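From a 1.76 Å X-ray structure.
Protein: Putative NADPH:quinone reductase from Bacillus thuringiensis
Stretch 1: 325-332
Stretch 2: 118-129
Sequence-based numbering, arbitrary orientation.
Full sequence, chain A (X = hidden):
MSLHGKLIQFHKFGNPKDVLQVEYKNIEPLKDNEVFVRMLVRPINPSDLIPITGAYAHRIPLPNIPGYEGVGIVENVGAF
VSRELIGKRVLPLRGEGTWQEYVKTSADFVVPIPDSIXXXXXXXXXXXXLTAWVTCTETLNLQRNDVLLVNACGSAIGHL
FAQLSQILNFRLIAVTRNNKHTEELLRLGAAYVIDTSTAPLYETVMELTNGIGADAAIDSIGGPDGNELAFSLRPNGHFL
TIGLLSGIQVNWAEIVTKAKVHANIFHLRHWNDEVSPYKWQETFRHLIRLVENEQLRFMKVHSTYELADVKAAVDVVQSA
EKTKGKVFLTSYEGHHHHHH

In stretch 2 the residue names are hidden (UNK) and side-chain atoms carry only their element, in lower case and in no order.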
# COMPACT_ATOMS: atom_id res chain seq x y z
N GLY A 325 -2.66 -13.58 4.06
CA GLY A 325 -3.72 -12.68 4.51
C GLY A 325 -3.26 -11.52 5.37
O GLY A 325 -2.14 -11.51 5.87
N LYS A 326 -4.17 -10.57 5.55
CA LYS A 326 -3.91 -9.35 6.28
C LYS A 326 -4.26 -9.44 7.79
O LYS A 326 -5.30 -9.96 8.13
CB LYS A 326 -4.76 -8.26 5.62
CG LYS A 326 -4.36 -6.86 5.99
CD LYS A 326 -2.98 -6.48 5.42
CE LYS A 326 -3.05 -6.06 3.98
NZ LYS A 326 -1.75 -5.47 3.58
N VAL A 327 -3.37 -8.94 8.66
CA VAL A 327 -3.65 -8.87 10.07
C VAL A 327 -4.25 -7.50 10.37
O VAL A 327 -3.81 -6.51 9.81
CB VAL A 327 -2.34 -9.03 10.88
CG1 VAL A 327 -2.63 -8.94 12.40
CG2 VAL A 327 -1.68 -10.39 10.52
N PHE A 328 -5.27 -7.43 11.20
CA PHE A 328 -5.91 -6.15 11.53
C PHE A 328 -5.96 -5.85 12.99
O PHE A 328 -6.04 -6.77 13.83
CB PHE A 328 -7.37 -6.15 11.01
CG PHE A 328 -7.51 -6.30 9.53
CD1 PHE A 328 -7.66 -5.17 8.71
CD2 PHE A 328 -7.52 -7.56 8.93
CE1 PHE A 328 -7.80 -5.31 7.33
CE2 PHE A 328 -7.63 -7.71 7.52
CZ PHE A 328 -7.78 -6.58 6.73
N LEU A 329 -6.02 -4.54 13.29
CA LEU A 329 -6.25 -4.02 14.64
C LEU A 329 -7.65 -3.52 14.70
O LEU A 329 -8.03 -2.65 13.91
CB LEU A 329 -5.30 -2.85 14.93
CG LEU A 329 -3.82 -3.23 15.05
CD1 LEU A 329 -2.89 -2.01 14.99
CD2 LEU A 329 -3.48 -4.18 16.28
N THR A 330 -8.46 -4.09 15.60
CA THR A 330 -9.88 -3.80 15.53
C THR A 330 -10.31 -3.12 16.83
O THR A 330 -9.64 -3.27 17.86
CB THR A 330 -10.73 -5.08 15.26
OG1 THR A 330 -10.59 -5.98 16.37
CG2 THR A 330 -10.33 -5.79 13.95
N SER A 331 -11.41 -2.38 16.77
CA SER A 331 -11.86 -1.62 17.94
C SER A 331 -13.37 -1.61 18.06
O SER A 331 -13.96 -0.58 18.33
CB SER A 331 -11.35 -0.18 17.86
OG SER A 331 -9.97 -0.09 18.13
N TYR A 332 -14.01 -2.76 17.88
CA TYR A 332 -15.46 -2.80 17.86
C TYR A 332 -16.09 -2.63 19.25
O TYR A 332 -15.46 -3.07 20.21
CB TYR A 332 -15.92 -4.10 17.21
CG TYR A 332 -15.72 -4.13 15.70
CD1 TYR A 332 -14.75 -4.94 15.13
CD2 TYR A 332 -16.51 -3.35 14.85
CE1 TYR A 332 -14.56 -4.98 13.72
CE2 TYR A 332 -16.35 -3.38 13.46
CZ TYR A 332 -15.38 -4.22 12.91
OH TYR A 332 -15.24 -4.23 11.54
N UNK A 118 -17.64 -3.85 3.06
CA UNK A 118 -17.44 -4.22 4.48
C UNK A 118 -16.21 -3.49 5.06
O UNK A 118 -15.37 -2.98 4.30
o UNK A 118 -14.94 -6.22 4.84
c UNK A 118 -15.97 -6.25 4.10
o UNK A 118 -15.93 -6.69 2.95
c UNK A 118 -17.29 -5.73 4.65
N UNK A 119 -16.13 -3.41 6.39
CA UNK A 119 -15.03 -2.69 7.08
C UNK A 119 -13.63 -3.22 6.70
O UNK A 119 -12.68 -2.45 6.59
o UNK A 119 -17.01 -1.35 8.60
o UNK A 119 -16.76 -2.72 10.28
c UNK A 119 -15.12 -2.85 8.60
c UNK A 119 -16.38 -2.25 9.20
N UNK A 120 -13.49 -4.53 6.53
CA UNK A 120 -12.15 -5.08 6.29
C UNK A 120 -11.64 -4.83 4.87
O UNK A 120 -10.46 -4.55 4.63
c UNK A 120 -12.10 -6.56 6.68
c UNK A 120 -12.56 -7.11 10.94
c UNK A 120 -12.25 -6.76 8.15
c UNK A 120 -11.12 -6.84 8.98
c UNK A 120 -13.55 -6.83 8.71
c UNK A 120 -13.71 -7.02 10.10
c UNK A 120 -11.27 -7.01 10.38
N UNK A 121 -12.58 -4.83 3.93
CA UNK A 121 -12.27 -4.41 2.57
C UNK A 121 -11.94 -2.92 2.58
O UNK A 121 -10.94 -2.49 2.00
c UNK A 121 -13.19 -4.28 0.21
c UNK A 121 -13.47 -4.76 1.65
o UNK A 121 -13.63 -6.17 1.67
N UNK A 122 -12.81 -2.10 3.21
CA UNK A 122 -12.57 -0.67 3.26
C UNK A 122 -11.22 -0.31 3.90
O UNK A 122 -10.51 0.61 3.45
c UNK A 122 -13.72 0.03 4.05
N UNK A 123 -10.86 -1.06 4.92
CA UNK A 123 -9.64 -0.80 5.65
C UNK A 123 -8.36 -1.04 4.80
O UNK A 123 -7.24 -0.77 5.26
c UNK A 123 -9.62 -1.68 6.92
N UNK A 124 -8.53 -1.60 3.60
CA UNK A 124 -7.42 -1.93 2.70
C UNK A 124 -7.43 -1.11 1.43
O UNK A 124 -6.61 -1.36 0.50
c UNK A 124 -7.32 -5.80 3.04
c UNK A 124 -7.43 -3.43 2.36
c UNK A 124 -7.21 -4.38 3.53
o UNK A 124 -6.41 -6.31 2.41
n UNK A 124 -8.48 -6.41 3.23
N UNK A 125 -8.29 -0.08 1.39
CA UNK A 125 -8.56 0.65 0.14
C UNK A 125 -7.46 1.62 -0.32
O UNK A 125 -7.41 1.97 -1.49
c UNK A 125 -9.90 1.41 0.27
s UNK A 125 -11.23 0.85 -2.20
c UNK A 125 -10.48 2.06 -1.04
c UNK A 125 -12.51 0.21 -1.18
N UNK A 126 -6.60 2.05 0.61
CA UNK A 126 -5.69 3.17 0.35
C UNK A 126 -4.34 2.74 -0.18
O UNK A 126 -4.07 2.85 -1.35
c UNK A 126 -4.05 5.63 2.79
c UNK A 126 -2.92 7.42 1.65
c UNK A 126 -4.32 5.90 0.40
c UNK A 126 -4.61 5.19 1.59
o UNK A 126 -2.08 8.51 1.68
c UNK A 126 -3.20 6.74 2.84
c UNK A 126 -5.56 3.99 1.62
c UNK A 126 -3.46 7.01 0.43
N UNK A 127 -3.48 2.21 0.66
CA UNK A 127 -2.08 2.17 0.29
C UNK A 127 -1.76 1.31 -0.94
O UNK A 127 -1.17 1.81 -1.90
c UNK A 127 -0.62 4.12 2.23
c UNK A 127 -1.25 2.80 2.62
c UNK A 127 0.25 1.55 1.09
c UNK A 127 -1.19 1.72 1.52
N UNK A 128 -2.12 0.03 -0.90
CA UNK A 128 -1.84 -0.86 -2.03
C UNK A 128 -2.68 -0.56 -3.30
O UNK A 128 -2.07 -0.51 -4.40
c UNK A 128 -1.90 -2.33 -1.58
n UNK A 128 -1.13 -3.34 0.50
o UNK A 128 0.31 -2.17 -0.78
c UNK A 128 -0.81 -2.63 -0.59
N UNK A 129 -4.01 -0.32 -3.18
CA UNK A 129 -4.79 -0.07 -4.39
C UNK A 129 -4.43 1.25 -5.03
O UNK A 129 -4.26 1.30 -6.25
c UNK A 129 -6.22 -0.91 -2.68
c UNK A 129 -4.89 -0.55 -2.02
c UNK A 129 -6.26 -0.07 -3.89

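Position 118 carries two side-chain carbons, the second bearing two oxygens, and reaches nothing on stretch 1. One oxygen lies close to the backbone N of 120 and of 121, as suits a short acid before a helix: D118. It is the N-cap, its OD1 accepting from N of residue 121 at 2.9 Å and, weakly, from N of residue 120 at 2.8 Å, so that amides left unpaired by the first turn find an acceptor.

Position 119 has the same composition, two carbons with two oxygens on the second, but its CB points toward stretch 1, where one oxygen meets the hydroxyl of Y332. This is D119. Its OD2 accepts a very short hydrogen bond of 2.5 Å from Y332 OH, while OD1 is satisfied elsewhere in the structure.

At 120 one carbon leads to a six-carbon ring without a heteroatom; its CB points sideways, yet the ring comes near F328, T330 and Y332. This is F120. The edge of F120 meets the face of F328, with planes at 88° and centroids 5.0 Å apart; CD1 of F120 lies 3.7 Å from CD2 of F328. A flat apolar ring can serve several neighbours at once, and CE1 of F120 also packs 3.9 Å from CG2 of T330.

Position 121 branches at its first carbon into one oxygen and one carbon, and its CB points away from stretch 1: T121. Its OG1 donates to D118 OD2 at 2.7 Å, strengthening the cap.

Positions 122 and 123 each have a single carbon; the first is out of reach, while the second points toward stretch 1 and touches the F328 ring. They are A122 and A123. The CB of A123 lies 4.1 Å from F328 CE1, a small apolar group packed against the large ring.

At 124 there are three carbons, the third bearing an oxygen and a nitrogen, with the nitrogen near the plane of the F328 ring and the oxygen near K326 CE: Q124. Its NE2 is 3.6 Å from F328 CZ and donates to F120 O at 3.1 Å; its OE1 is 3.7 Å from K326 CE. The amide thus joins a polar bond within its own stretch to packing across the interface.

Position 125, two carbons, a sulfur and a terminal carbon in an unbranched chain, is M125, a long apolar chain at home in its buried site; it closes a type I turn begun at A122. Position 126, one carbon and a six-carbon ring bearing oxygen, is Y126, buried with its hydroxyl hydrogen-bonded elsewhere in the structure. Position 127, four carbons forked at the first with one two-carbon arm, is I127, apolar and partly exposed. None of these three reaches stretch 1.

Position 128 has two carbons, the second with one oxygen and one nitrogen; its CB points toward stretch 1 and its nitrogen nears the K326 amine. This is N128, a short amide whose ND2 lies 3.8 Å from K326 NZ. Position 129, three carbons closing onto the backbone N, is P129, out of reach; in a helix's first turn its missing N-H is tolerated.

The contact is made by alternate residues of the strand: K326, F328 and T330 face stretch 2, while V327 and L329 make no contact. The edge of F120 packed on a face of F328 provides its apolar centre, and the Y332–D119 hydrogen bond fastens one end.

Stretch 2 (118-129) DDFTAAQMYINP
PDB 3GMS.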